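Local coordinates for Csm3 (Thermoplasma volcanium, PDB 6AE2), which is a RAMP-family subunit of the type III-A CRISPR-Cas Csm effector complex that probably binds guide RNA and may cleave RNA, at residues E71-P76 / E141-V146; Y65-V70 / G135-A140; A130-G135 / R172-K177. All coordinates share one frame; numbering follows the deposited sequence.

Contact 1. Residues E71-P76 / E141-V146; sequences EPCDLP and EDARNV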
ATOM      1  N   GLU A  71     -10.115  10.431 -27.100  1.00 41.67           N
ATOM      2  CA  GLU A  71     -11.207  10.667 -26.169  1.00 45.04           C
ATOM      3  C   GLU A  71     -10.715  11.383 -24.923  1.00 46.95           C
ATOM      4  O   GLU A  71      -9.893  10.829 -24.177  1.00 42.82           O
ATOM      5  CB  GLU A  71     -11.863   9.337 -25.798  1.00 27.96           C
ATOM      6  CG  GLU A  71     -13.275   9.458 -25.256  1.00 48.95           C
ATOM      7  CD  GLU A  71     -14.208  10.189 -26.202  1.00 60.14           C
ATOM      8  OE1 GLU A  71     -14.105   9.990 -27.433  1.00 66.17           O
ATOM      9  OE2 GLU A  71     -15.055  10.964 -25.711  1.00 64.46           O
ATOM     10  N   PRO A  72     -11.182  12.602 -24.660  1.00 48.22           N
ATOM     11  CA  PRO A  72     -10.845  13.263 -23.393  1.00 43.86           C
ATOM     12  C   PRO A  72     -11.432  12.491 -22.220  1.00 36.67           C
ATOM     13  O   PRO A  72     -12.601  12.100 -22.238  1.00 37.98           O
ATOM     14  CB  PRO A  72     -11.477  14.653 -23.532  1.00 39.92           C
ATOM     15  CG  PRO A  72     -12.532  14.488 -24.585  1.00 45.54           C
ATOM     16  CD  PRO A  72     -11.992  13.466 -25.536  1.00 44.55           C
ATOM     17  N   CYS A  73     -10.605  12.271 -21.202  1.00 34.30           N
ATOM     18  CA  CYS A  73     -11.010  11.499 -20.039  1.00 37.89           C
ATOM     19  C   CYS A  73     -10.307  12.051 -18.809  1.00 37.14           C
ATOM     20  O   CYS A  73      -9.105  12.329 -18.847  1.00 38.28           O
ATOM     21  CB  CYS A  73     -10.679  10.015 -20.222  1.00 43.66           C
ATOM     22  SG  CYS A  73     -11.708   8.890 -19.269  1.00 62.73           S
ATOM     23  N   ASP A  74     -11.060  12.212 -17.727  1.00 36.46           N
ATOM     24  CA  ASP A  74     -10.494  12.584 -16.438  1.00 36.51           C
ATOM     25  C   ASP A  74     -10.008  11.318 -15.746  1.00 35.77           C
ATOM     26  O   ASP A  74     -10.793  10.394 -15.515  1.00 38.08           O
ATOM     27  CB  ASP A  74     -11.527  13.311 -15.580  1.00 41.04           C
ATOM     28  CG  ASP A  74     -11.766  14.736 -16.040  1.00 48.60           C
ATOM     29  OD1 ASP A  74     -10.907  15.276 -16.770  1.00 46.61           O
ATOM     30  OD2 ASP A  74     -12.811  15.316 -15.676  1.00 52.31           O
ATOM     31  N   LEU A  75      -8.723  11.267 -15.425  1.00 26.98           N
ATOM     32  CA  LEU A  75      -8.106  10.068 -14.887  1.00 29.46           C
ATOM     33  C   LEU A  75      -7.145  10.451 -13.775  1.00 31.11           C
ATOM     34  O   LEU A  75      -6.669  11.593 -13.726  1.00 26.60           O
ATOM     35  CB  LEU A  75      -7.366   9.287 -15.982  1.00 35.77           C
ATOM     36  CG  LEU A  75      -8.186   8.389 -16.907  1.00 36.14           C
ATOM     37  CD1 LEU A  75      -7.400   8.115 -18.188  1.00 34.07           C
ATOM     38  CD2 LEU A  75      -8.536   7.095 -16.184  1.00 40.67           C
ATOM     39  N   PRO A  76      -6.843   9.526 -12.864  1.00 35.75           N
ATOM     40  CA  PRO A  76      -5.945   9.852 -11.750  1.00 29.69           C
ATOM     41  C   PRO A  76      -4.551  10.240 -12.217  1.00 23.94           C
ATOM     42  O   PRO A  76      -4.083   9.830 -13.284  1.00 24.39           O
ATOM     43  CB  PRO A  76      -5.905   8.553 -10.937  1.00 28.62           C
ATOM     44  CG  PRO A  76      -7.175   7.870 -11.262  1.00 34.00           C
ATOM     45  CD  PRO A  76      -7.453   8.194 -12.701  1.00 34.75           C
ATOM     46  N   GLU A 141     -13.881   3.748 -21.319  1.00 88.17           N
ATOM     47  CA  GLU A 141     -14.438   2.793 -20.369  1.00 90.60           C
ATOM     48  C   GLU A 141     -13.349   1.907 -19.774  1.00 79.67           C
ATOM     49  O   GLU A 141     -13.421   1.540 -18.596  1.00 84.95           O
ATOM     50  CB  GLU A 141     -15.520   1.947 -21.035  1.00102.76           C
ATOM     51  CG  GLU A 141     -16.741   1.739 -20.157  1.00112.42           C
ATOM     52  CD  GLU A 141     -16.563   0.608 -19.160  1.00118.64           C
ATOM     53  OE1 GLU A 141     -16.798   0.839 -17.956  1.00119.63           O
ATOM     54  OE2 GLU A 141     -16.196  -0.513 -19.578  1.00120.16           O
ATOM     55  N   ASP A 142     -12.333   1.554 -20.571  1.00 71.42           N
ATOM     56  CA  ASP A 142     -11.129   0.948 -20.010  1.00 72.40           C
ATOM     57  C   ASP A 142     -10.465   1.872 -19.000  1.00 68.58           C
ATOM     58  O   ASP A 142      -9.786   1.402 -18.079  1.00 64.78           O
ATOM     59  CB  ASP A 142     -10.127   0.612 -21.119  1.00 78.18           C
ATOM     60  CG  ASP A 142     -10.559  -0.561 -21.970  1.00 83.65           C
ATOM     61  OD1 ASP A 142     -11.250  -1.459 -21.448  1.00 89.59           O
ATOM     62  OD2 ASP A 142     -10.189  -0.590 -23.165  1.00 81.59           O
ATOM     63  N   ALA A 143     -10.646   3.185 -19.166  1.00 70.04           N
ATOM     64  CA  ALA A 143      -9.985   4.194 -18.351  1.00 66.63           C
ATOM     65  C   ALA A 143     -10.284   4.005 -16.870  1.00 63.49           C
ATOM     66  O   ALA A 143      -9.423   3.533 -16.127  1.00 62.07           O
ATOM     67  CB  ALA A 143     -10.398   5.598 -18.798  1.00 65.34           C
ATOM     68  N   ARG A 144     -11.494   4.353 -16.433  1.00 78.90           N
ATOM     69  CA  ARG A 144     -11.850   4.351 -15.019  1.00 86.81           C
ATOM     70  C   ARG A 144     -12.309   2.989 -14.504  1.00 85.94           C
ATOM     71  O   ARG A 144     -12.922   2.916 -13.434  1.00 88.33           O
ATOM     72  CB  ARG A 144     -12.912   5.414 -14.738  1.00103.63           C
ATOM     73  CG  ARG A 144     -12.612   6.707 -15.474  1.00112.70           C
ATOM     74  CD  ARG A 144     -11.752   7.641 -14.630  1.00116.38           C
ATOM     75  NE  ARG A 144     -12.346   8.035 -13.353  1.00120.06           N
ATOM     76  CZ  ARG A 144     -12.088   9.196 -12.757  1.00121.14           C
ATOM     77  NH1 ARG A 144     -11.252  10.050 -13.322  1.00121.88           N
ATOM     78  NH2 ARG A 144     -12.655   9.510 -11.605  1.00122.22           N
ATOM     79  N   ASN A 145     -12.028   1.910 -15.238  1.00 43.29           N
ATOM     80  CA  ASN A 145     -11.781   0.644 -14.560  1.00 47.65           C
ATOM     81  C   ASN A 145     -10.643   0.802 -13.562  1.00 53.35           C
ATOM     82  O   ASN A 145     -10.596   0.100 -12.548  1.00 60.82           O
ATOM     83  CB  ASN A 145     -11.439  -0.443 -15.576  1.00 60.17           C
ATOM     84  CG  ASN A 145     -12.665  -1.101 -16.169  1.00 70.92           C
ATOM     85  OD1 ASN A 145     -13.749  -0.520 -16.193  1.00 71.75           O
ATOM     86  ND2 ASN A 145     -12.498  -2.327 -16.654  1.00 75.46           N
ATOM     87  N   VAL A 146      -9.715   1.721 -13.848  1.00 46.72           N
ATOM     88  CA  VAL A 146      -8.598   2.034 -12.965  1.00 36.66           C
ATOM     89  C   VAL A 146      -9.081   2.409 -11.569  1.00 33.23           C
ATOM     90  O   VAL A 146      -8.350   2.236 -10.584  1.00 31.28           O
ATOM     91  CB  VAL A 146      -7.752   3.152 -13.621  1.00 31.78           C
ATOM     92  CG1 VAL A 146      -7.028   4.011 -12.602  1.00 32.74           C
ATOM     93  CG2 VAL A 146      -6.774   2.554 -14.623  1.00 27.53           C
TER
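The methyl group of Ala143 is the bump at the centre of this contact, and the hollow that takes it is shaped by Cys73 and Leu75. Cys73 SG touches Ala143 CB at 3.6 Å, while Leu75 closes in with its fork: Leu75 CD2 stands 3.5 Å from Ala143 CB, with CG and CD1 slightly farther away. Alanine suits this place because its lone methyl is already met by both the sulfur and the leucine fork, so that a small side chain lets the helix sit close to the strand. Leu75 CD2 has a second neighbour in the aliphatic stem of Arg144, which runs antiparallel alongside it and brings Arg144 CD to 3.6 Å from Leu75 CD2. As modelled, the arginine bends on toward the carbonyl of Asp74, but its end is poorly ordered and too tightly placed to define a bond. Farther along, the puckered ring of Pro76 meets a branch of Val146, Pro76 CG to Val146 CG1 at 4.1 Å, and Val170 packs on both residues. The bond from Val146 N to Ala143 O (2.9 Å) closes the turn that follows the helix. Here a short helix and the loop after it pack on one strand of the hairpin formed by 62-67 and 71-78, at the edge of the antiparallel sheet of this RAMP-family protein.

Contact 2. Residues Y65-V70 / G135-A140; sequences YLINNV and GHIKSA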
ATOM      1  N   TYR A  65      -6.894  13.354 -19.579  1.00 36.03           N
ATOM      2  CA  TYR A  65      -6.075  12.592 -20.508  1.00 30.98           C
ATOM      3  C   TYR A  65      -6.783  12.525 -21.851  1.00 37.59           C
ATOM      4  O   TYR A  65      -8.015  12.562 -21.923  1.00 33.61           O
ATOM      5  CB  TYR A  65      -5.816  11.156 -20.027  1.00 27.54           C
ATOM      6  CG  TYR A  65      -4.956  11.004 -18.790  1.00 31.09           C
ATOM      7  CD1 TYR A  65      -5.362  11.512 -17.563  1.00 21.44           C
ATOM      8  CD2 TYR A  65      -3.748  10.319 -18.848  1.00 21.89           C
ATOM      9  CE1 TYR A  65      -4.583  11.356 -16.429  1.00 23.47           C
ATOM     10  CE2 TYR A  65      -2.960  10.160 -17.720  1.00 23.06           C
ATOM     11  CZ  TYR A  65      -3.383  10.680 -16.514  1.00 28.70           C
ATOM     12  OH  TYR A  65      -2.604  10.522 -15.389  1.00 34.71           O
ATOM     13  N   LEU A  66      -5.998  12.416 -22.917  1.00 42.19           N
ATOM     14  CA  LEU A  66      -6.518  12.108 -24.247  1.00 43.58           C
ATOM     15  C   LEU A  66      -6.268  10.621 -24.475  1.00 53.12           C
ATOM     16  O   LEU A  66      -5.163  10.214 -24.842  1.00 61.09           O
ATOM     17  CB  LEU A  66      -5.855  12.976 -25.311  1.00 41.60           C
ATOM     18  CG  LEU A  66      -6.557  13.062 -26.667  1.00 46.10           C
ATOM     19  CD1 LEU A  66      -7.629  14.137 -26.642  1.00 45.28           C
ATOM     20  CD2 LEU A  66      -5.549  13.348 -27.767  1.00 46.10           C
ATOM     21  N   ILE A  67      -7.297   9.809 -24.238  1.00 51.58           N
ATOM     22  CA  ILE A  67      -7.168   8.357 -24.248  1.00 46.84           C
ATOM     23  C   ILE A  67      -7.266   7.851 -25.680  1.00 49.45           C
ATOM     24  O   ILE A  67      -8.180   8.228 -26.423  1.00 49.21           O
ATOM     25  CB  ILE A  67      -8.238   7.708 -23.355  1.00 52.34           C
ATOM     26  CG1 ILE A  67      -7.843   7.855 -21.885  1.00 54.13           C
ATOM     27  CG2 ILE A  67      -8.437   6.239 -23.714  1.00 50.18           C
ATOM     28  CD1 ILE A  67      -6.364   7.621 -21.627  1.00 50.28           C
ATOM     29  N   ASN A  68      -6.318   6.990 -26.064  1.00 54.44           N
ATOM     30  CA  ASN A  68      -6.197   6.448 -27.417  1.00 49.85           C
ATOM     31  C   ASN A  68      -5.971   7.546 -28.452  1.00 47.72           C
ATOM     32  O   ASN A  68      -6.160   7.317 -29.650  1.00 51.23           O
ATOM     33  CB  ASN A  68      -7.420   5.599 -27.799  1.00 47.60           C
ATOM     34  CG  ASN A  68      -7.161   4.697 -29.001  1.00 52.84           C
ATOM     35  OD1 ASN A  68      -6.012   4.423 -29.349  1.00 50.28           O
ATOM     36  ND2 ASN A  68      -8.232   4.247 -29.650  1.00 30.54           N
ATOM     37  N   ASN A  69      -5.559   8.735 -28.001  1.00 42.14           N
ATOM     38  CA  ASN A  69      -5.340   9.895 -28.864  1.00 42.00           C
ATOM     39  C   ASN A  69      -6.650  10.403 -29.471  1.00 50.34           C
ATOM     40  O   ASN A  69      -6.652  11.035 -30.530  1.00 50.75           O
ATOM     41  CB  ASN A  69      -4.309   9.584 -29.960  1.00 45.39           C
ATOM     42  CG  ASN A  69      -3.680  10.829 -30.554  1.00 56.66           C
ATOM     43  OD1 ASN A  69      -3.396  11.796 -29.847  1.00 62.66           O
ATOM     44  ND2 ASN A  69      -3.452  10.808 -31.864  1.00 56.90           N
ATOM     45  N   VAL A  70      -7.775  10.139 -28.797  1.00 48.77           N
ATOM     46  CA  VAL A  70      -9.095  10.529 -29.285  1.00 47.95           C
ATOM     47  C   VAL A  70      -9.890  11.189 -28.170  1.00 48.55           C
ATOM     48  O   VAL A  70     -10.301  12.351 -28.276  1.00 51.11           O
ATOM     49  CB  VAL A  70      -9.895   9.319 -29.813  1.00 50.60           C
ATOM     50  CG1 VAL A  70     -10.987   9.775 -30.786  1.00 52.37           C
ATOM     51  CG2 VAL A  70      -8.999   8.244 -30.399  1.00 51.39           C
ATOM     52  N   GLY A 135      -0.840   2.254 -21.354  1.00 89.84           N
ATOM     53  CA  GLY A 135      -0.352   1.198 -22.223  1.00106.63           C
ATOM     54  C   GLY A 135      -1.392   0.160 -22.584  1.00120.22           C
ATOM     55  O   GLY A 135      -1.373  -0.413 -23.678  1.00119.61           O
ATOM     56  N   HIS A 136      -2.314  -0.092 -21.672  1.00130.86           N
ATOM     57  CA  HIS A 136      -3.422  -0.987 -21.948  1.00137.86           C
ATOM     58  C   HIS A 136      -4.741  -0.266 -21.717  1.00125.18           C
ATOM     59  O   HIS A 136      -5.727  -0.866 -21.298  1.00128.78           O
ATOM     60  CB  HIS A 136      -3.295  -2.251 -21.101  1.00149.56           C
ATOM     61  CG  HIS A 136      -2.042  -3.029 -21.376  1.00160.47           C
ATOM     62  ND1 HIS A 136      -1.689  -3.427 -22.646  1.00165.66           N
ATOM     63  CD2 HIS A 136      -1.064  -3.480 -20.552  1.00163.04           C
ATOM     64  CE1 HIS A 136      -0.550  -4.094 -22.593  1.00168.53           C
ATOM     65  NE2 HIS A 136      -0.150  -4.142 -21.334  1.00166.45           N
ATOM     66  N   ILE A 137      -4.738   1.037 -21.969  1.00103.79           N
ATOM     67  CA  ILE A 137      -5.890   1.909 -21.789  1.00 83.52           C
ATOM     68  C   ILE A 137      -6.212   2.470 -23.172  1.00 75.01           C
ATOM     69  O   ILE A 137      -5.600   3.452 -23.616  1.00 72.34           O
ATOM     70  CB  ILE A 137      -5.626   3.029 -20.767  1.00 71.88           C
ATOM     71  CG1 ILE A 137      -5.352   2.488 -19.346  1.00 61.26           C
ATOM     72  CG2 ILE A 137      -6.789   4.021 -20.737  1.00 66.54           C
ATOM     73  CD1 ILE A 137      -3.928   2.074 -19.089  1.00 66.40           C
ATOM     74  N   LYS A 138      -7.164   1.832 -23.867  1.00 70.30           N
ATOM     75  CA  LYS A 138      -7.528   2.192 -25.235  1.00 71.78           C
ATOM     76  C   LYS A 138      -8.927   2.757 -25.409  1.00 75.91           C
ATOM     77  O   LYS A 138      -9.325   3.001 -26.552  1.00 76.45           O
ATOM     78  CB  LYS A 138      -7.416   0.985 -26.178  1.00 75.45           C
ATOM     79  CG  LYS A 138      -6.170   0.942 -27.062  1.00 80.65           C
ATOM     80  CD  LYS A 138      -4.921   1.494 -26.365  1.00 84.29           C
ATOM     81  CE  LYS A 138      -4.300   0.486 -25.401  1.00 89.87           C
ATOM     82  NZ  LYS A 138      -3.093   1.051 -24.729  1.00 90.95           N
ATOM     83  N   SER A 139      -9.705   2.908 -24.341  1.00 75.70           N
ATOM     84  CA  SER A 139     -11.038   3.492 -24.449  1.00 83.02           C
ATOM     85  C   SER A 139     -11.415   4.066 -23.094  1.00 87.10           C
ATOM     86  O   SER A 139     -10.954   3.581 -22.057  1.00 82.30           O
ATOM     87  CB  SER A 139     -12.088   2.470 -24.912  1.00 82.25           C
ATOM     88  OG  SER A 139     -12.698   1.817 -23.809  1.00 79.35           O
ATOM     89  N   ALA A 140     -12.260   5.102 -23.111  1.00 92.04           N
ATOM     90  CA  ALA A 140     -12.634   5.791 -21.877  1.00 90.94           C
ATOM     91  C   ALA A 140     -13.318   4.872 -20.870  1.00 89.66           C
ATOM     92  O   ALA A 140     -13.341   5.187 -19.676  1.00 89.98           O
ATOM     93  CB  ALA A 140     -13.543   6.982 -22.191  1.00 94.63           C
TER
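Ile67 reaches from the end of its strand to the backbone of Lys138, Ser139 and Ala140, and its side chain can be followed branch by branch. CB is directed at the 135-140 segment, and there the chain forks. CG2, anti to the backbone N, presses on the peptide before the short helix: Ile67 CG2 lies 3.6 Å from Ser139 N and 3.9 Å from Lys138 C. CG1 sits beside the backbone N (chi1 -77°), and Ile67 CG1 passes 4.1 Å from Ile137 CG2. At the tip, Ile67 CD1 comes nearer to that same methyl, 3.7 Å from Ile137 CG2, the two isoleucines crossing at a slant. A beta-branched residue fits well because one branch can cover a peptide while the other meets a side chain.

Asn68 rests its CB on Lys138 O at 3.5 Å, and its side chain runs at about a right angle to the lysine, with Asn68 OD1 4.2 Å from Lys138 CG. No hydrogen bond joins the two segments, so van der Waals contact does the work. Asn68 and Asn69 both have positive phi, which asparagine tolerates better than most residues. A type II beta turn runs from Leu66 to Asn69, and within the bend at the two asparagines Val70 N bonds to Ile67 O at 3.1 Å. Ser139 OG accepts a hydrogen bond from Asp142 N, capping the helix. A tight beta-hairpin turn with two successive asparagines in the left-handed helical region is thus set against a serine N-cap, the start of helix 140-143.

Contact 3. Residues A130-G135 / R172-K177; sequences AFLDDG and RGTKFK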
ATOM      1  N   ALA A 130       3.264  12.465 -11.686  1.00 16.89           N
ATOM      2  CA  ALA A 130       3.320  11.214 -12.426  1.00 18.80           C
ATOM      3  C   ALA A 130       1.953  10.913 -13.027  1.00 20.96           C
ATOM      4  O   ALA A 130       0.920  11.090 -12.371  1.00 20.99           O
ATOM      5  CB  ALA A 130       3.766  10.060 -11.527  1.00 15.37           C
ATOM      6  N   PHE A 131       1.952  10.452 -14.273  1.00 20.98           N
ATOM      7  CA  PHE A 131       0.719  10.224 -15.006  1.00 17.73           C
ATOM      8  C   PHE A 131       0.630   8.773 -15.457  1.00 18.29           C
ATOM      9  O   PHE A 131       1.638   8.066 -15.559  1.00 21.89           O
ATOM     10  CB  PHE A 131       0.622  11.175 -16.201  1.00 19.82           C
ATOM     11  CG  PHE A 131       0.728  12.619 -15.813  1.00 19.35           C
ATOM     12  CD1 PHE A 131      -0.352  13.277 -15.247  1.00 21.64           C
ATOM     13  CD2 PHE A 131       1.918  13.310 -15.975  1.00 21.13           C
ATOM     14  CE1 PHE A 131      -0.256  14.605 -14.868  1.00 26.94           C
ATOM     15  CE2 PHE A 131       2.022  14.641 -15.601  1.00 28.77           C
ATOM     16  CZ  PHE A 131       0.934  15.289 -15.045  1.00 29.04           C
ATOM     17  N   LEU A 132      -0.603   8.340 -15.722  1.00 20.75           N
ATOM     18  CA  LEU A 132      -0.871   6.946 -16.053  1.00 19.05           C
ATOM     19  C   LEU A 132      -0.068   6.488 -17.260  1.00 19.08           C
ATOM     20  O   LEU A 132      -0.105   7.115 -18.322  1.00 36.59           O
ATOM     21  CB  LEU A 132      -2.362   6.746 -16.335  1.00 18.73           C
ATOM     22  CG  LEU A 132      -3.327   6.583 -15.162  1.00 31.55           C
ATOM     23  CD1 LEU A 132      -4.766   6.779 -15.621  1.00 40.43           C
ATOM     24  CD2 LEU A 132      -3.152   5.224 -14.517  1.00 34.44           C
ATOM     25  N   ASP A 133       0.657   5.388 -17.087  1.00 58.88           N
ATOM     26  CA  ASP A 133       1.102   4.608 -18.229  1.00 64.53           C
ATOM     27  C   ASP A 133      -0.158   4.121 -18.929  1.00 72.77           C
ATOM     28  O   ASP A 133      -0.754   3.121 -18.511  1.00 80.46           O
ATOM     29  CB  ASP A 133       1.994   3.442 -17.774  1.00 63.90           C
ATOM     30  CG  ASP A 133       2.397   2.497 -18.913  1.00 74.93           C
ATOM     31  OD1 ASP A 133       3.449   1.841 -18.778  1.00 78.26           O
ATOM     32  OD2 ASP A 133       1.681   2.383 -19.930  1.00 81.96           O
ATOM     33  N   ASP A 134      -0.590   4.828 -19.972  1.00 60.50           N
ATOM     34  CA  ASP A 134      -1.756   4.395 -20.743  1.00 76.16           C
ATOM     35  C   ASP A 134      -1.299   3.416 -21.826  1.00 79.28           C
ATOM     36  O   ASP A 134      -1.355   3.673 -23.030  1.00 72.65           O
ATOM     37  CB  ASP A 134      -2.514   5.591 -21.309  1.00 72.69           C
ATOM     38  CG  ASP A 134      -1.624   6.571 -22.041  1.00 75.68           C
ATOM     39  OD1 ASP A 134      -0.387   6.419 -21.978  1.00 78.56           O
ATOM     40  OD2 ASP A 134      -2.171   7.501 -22.673  1.00 78.06           O
ATOM     41  N   GLY A 135      -0.840   2.254 -21.354  1.00 89.84           N
ATOM     42  CA  GLY A 135      -0.352   1.198 -22.223  1.00106.63           C
ATOM     43  C   GLY A 135      -1.392   0.160 -22.584  1.00120.22           C
ATOM     44  O   GLY A 135      -1.373  -0.413 -23.678  1.00119.61           O
ATOM     45  N   ARG A 172      -5.135  -1.767  -7.690  1.00 32.81           N
ATOM     46  CA  ARG A 172      -3.812  -2.372  -7.718  1.00 32.26           C
ATOM     47  C   ARG A 172      -3.410  -2.713  -9.147  1.00 26.13           C
ATOM     48  O   ARG A 172      -4.214  -3.224  -9.931  1.00 28.26           O
ATOM     49  CB  ARG A 172      -3.811  -3.625  -6.839  1.00 32.42           C
ATOM     50  CG  ARG A 172      -2.872  -4.747  -7.258  1.00 29.13           C
ATOM     51  CD  ARG A 172      -3.281  -6.027  -6.535  1.00 32.63           C
ATOM     52  NE  ARG A 172      -2.313  -7.114  -6.637  1.00 30.14           N
ATOM     53  CZ  ARG A 172      -1.237  -7.225  -5.864  1.00 34.30           C
ATOM     54  NH1 ARG A 172      -0.991  -6.305  -4.942  1.00 31.31           N
ATOM     55  NH2 ARG A 172      -0.407  -8.250  -6.011  1.00 39.04           N
ATOM     56  N   GLY A 173      -2.163  -2.412  -9.496  1.00 30.07           N
ATOM     57  CA  GLY A 173      -1.620  -2.766 -10.785  1.00 19.33           C
ATOM     58  C   GLY A 173      -1.508  -1.624 -11.774  1.00 18.78           C
ATOM     59  O   GLY A 173      -0.768  -1.752 -12.756  1.00 31.13           O
ATOM     60  N   THR A 174      -2.224  -0.524 -11.563  1.00 18.51           N
ATOM     61  CA  THR A 174      -2.051   0.621 -12.443  1.00 31.59           C
ATOM     62  C   THR A 174      -0.694   1.260 -12.188  1.00 31.63           C
ATOM     63  O   THR A 174      -0.187   1.271 -11.061  1.00 23.21           O
ATOM     64  CB  THR A 174      -3.156   1.658 -12.242  1.00 38.09           C
ATOM     65  OG1 THR A 174      -2.779   2.552 -11.192  1.00 53.62           O
ATOM     66  CG2 THR A 174      -4.475   0.986 -11.902  1.00 35.06           C
ATOM     67  N   LYS A 175      -0.099   1.789 -13.249  1.00 30.69           N
ATOM     68  CA  LYS A 175       1.264   2.289 -13.199  1.00 23.88           C
ATOM     69  C   LYS A 175       1.306   3.753 -13.607  1.00 23.33           C
ATOM     70  O   LYS A 175       0.581   4.180 -14.510  1.00 26.67           O
ATOM     71  CB  LYS A 175       2.179   1.456 -14.097  1.00 22.68           C
ATOM     72  CG  LYS A 175       2.611   0.153 -13.445  1.00 27.83           C
ATOM     73  CD  LYS A 175       2.859  -0.940 -14.468  1.00 39.39           C
ATOM     74  CE  LYS A 175       3.445  -2.176 -13.805  1.00 43.90           C
ATOM     75  NZ  LYS A 175       4.160  -3.043 -14.782  1.00 50.00           N
ATOM     76  N   PHE A 176       2.158   4.511 -12.927  1.00 29.12           N
ATOM     77  CA  PHE A 176       2.344   5.933 -13.177  1.00 28.28           C
ATOM     78  C   PHE A 176       3.787   6.185 -13.589  1.00 29.03           C
ATOM     79  O   PHE A 176       4.714   5.578 -13.041  1.00 21.95           O
ATOM     80  CB  PHE A 176       2.008   6.764 -11.940  1.00 30.75           C
ATOM     81  CG  PHE A 176       0.561   6.698 -11.540  1.00 29.26           C
ATOM     82  CD1 PHE A 176      -0.347   7.645 -11.991  1.00 24.03           C
ATOM     83  CD2 PHE A 176       0.108   5.680 -10.717  1.00 22.42           C
ATOM     84  CE1 PHE A 176      -1.681   7.581 -11.619  1.00 16.53           C
ATOM     85  CE2 PHE A 176      -1.220   5.610 -10.343  1.00 23.07           C
ATOM     86  CZ  PHE A 176      -2.115   6.560 -10.794  1.00 22.24           C
ATOM     87  N   LYS A 177       3.971   7.082 -14.554  1.00 36.21           N
ATOM     88  CA  LYS A 177       5.289   7.452 -15.048  1.00 33.18           C
ATOM     89  C   LYS A 177       5.557   8.914 -14.727  1.00 28.12           C
ATOM     90  O   LYS A 177       4.716   9.778 -15.000  1.00 22.29           O
ATOM     91  CB  LYS A 177       5.398   7.214 -16.555  1.00 36.04           C
ATOM     92  CG  LYS A 177       5.501   5.750 -16.948  1.00 46.45           C
ATOM     93  CD  LYS A 177       5.509   5.595 -18.460  1.00 58.64           C
ATOM     94  CE  LYS A 177       5.713   4.145 -18.869  1.00 67.17           C
ATOM     95  NZ  LYS A 177       5.620   3.968 -20.347  1.00 67.79           N
TER
HETATM   96  O   HOH W   1      -1.605   1.262 -15.915  1.00 27.52           O
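Phe131 and Lys177 face each other as an antiparallel hydrogen-bonded pair, each backbone N giving its hydrogen to the other's carbonyl. Lys177 N to Phe131 O is the shorter and straighter bond, 2.7 Å at 171°; the return bond, from Phe131 N to Lys177 O, measures 2.9 Å. A third bond, Asp133 N to Lys175 O at 2.8 Å, continues the ladder to Asp133. Asp133 also reaches across with its carboxylate: CG lies anti to the backbone N (chi1 175°), which brings Asp133 OD1 to 3.4 Å from Lys177 NZ in a salt bridge. The extended lysine chain spans the distance, although the aspartate is poorly ordered.

Strands 125-132 and 175-185 are neighbours in the main antiparallel sheet of this RAMP-family protein, and their short ends meet at 133°, well splayed from antiparallel. At Leu132 and Phe176, the next pair, the side chains diverge at their roots, yet Leu132 CD2 lies over one face of the Phe176 ring, 4.0 Å from Phe176 CE1. Ala130 CB packs against Phe176 CB at 3.8 Å, its small size suiting the closeness of the two strands.

In the next shell, Val38 and Ile78 pack on Phe176, and Leu75 packs on Leu132. Tyr65 OH bonds to Leu132 N, a backbone group that the Leu132-Phe176 pairing leaves to other partners. A water accepts from Lys175 N at 3.1 Å and donates weakly to Asp133 O. Beyond the pairing, Arg172 makes a cation-pi contact with Phe131 of the second subunit.

Contacts 1 and 3 are each partly buried, whereas contact 2 lies at the surface. Only contact 3 joins two strands directly, so backbone hydrogen bonds hold it, with a salt bridge and apolar packing beside them; contacts 1 and 2 set a hairpin against the chain that follows strand 125-132 and rely mainly on apolar contact. That hairpin makes contacts 1 and 2 neighbours: their centres are about 8 Å apart, and Leu75 CD1 meets Ile67 CD1 at 3.6 Å. Contact 3 lies about 12 Å from either, centre to centre. It shares Gly135 with contact 2, while Leu75 CB touching Leu132 CD1 at 3.6 Å connects it to contact 1.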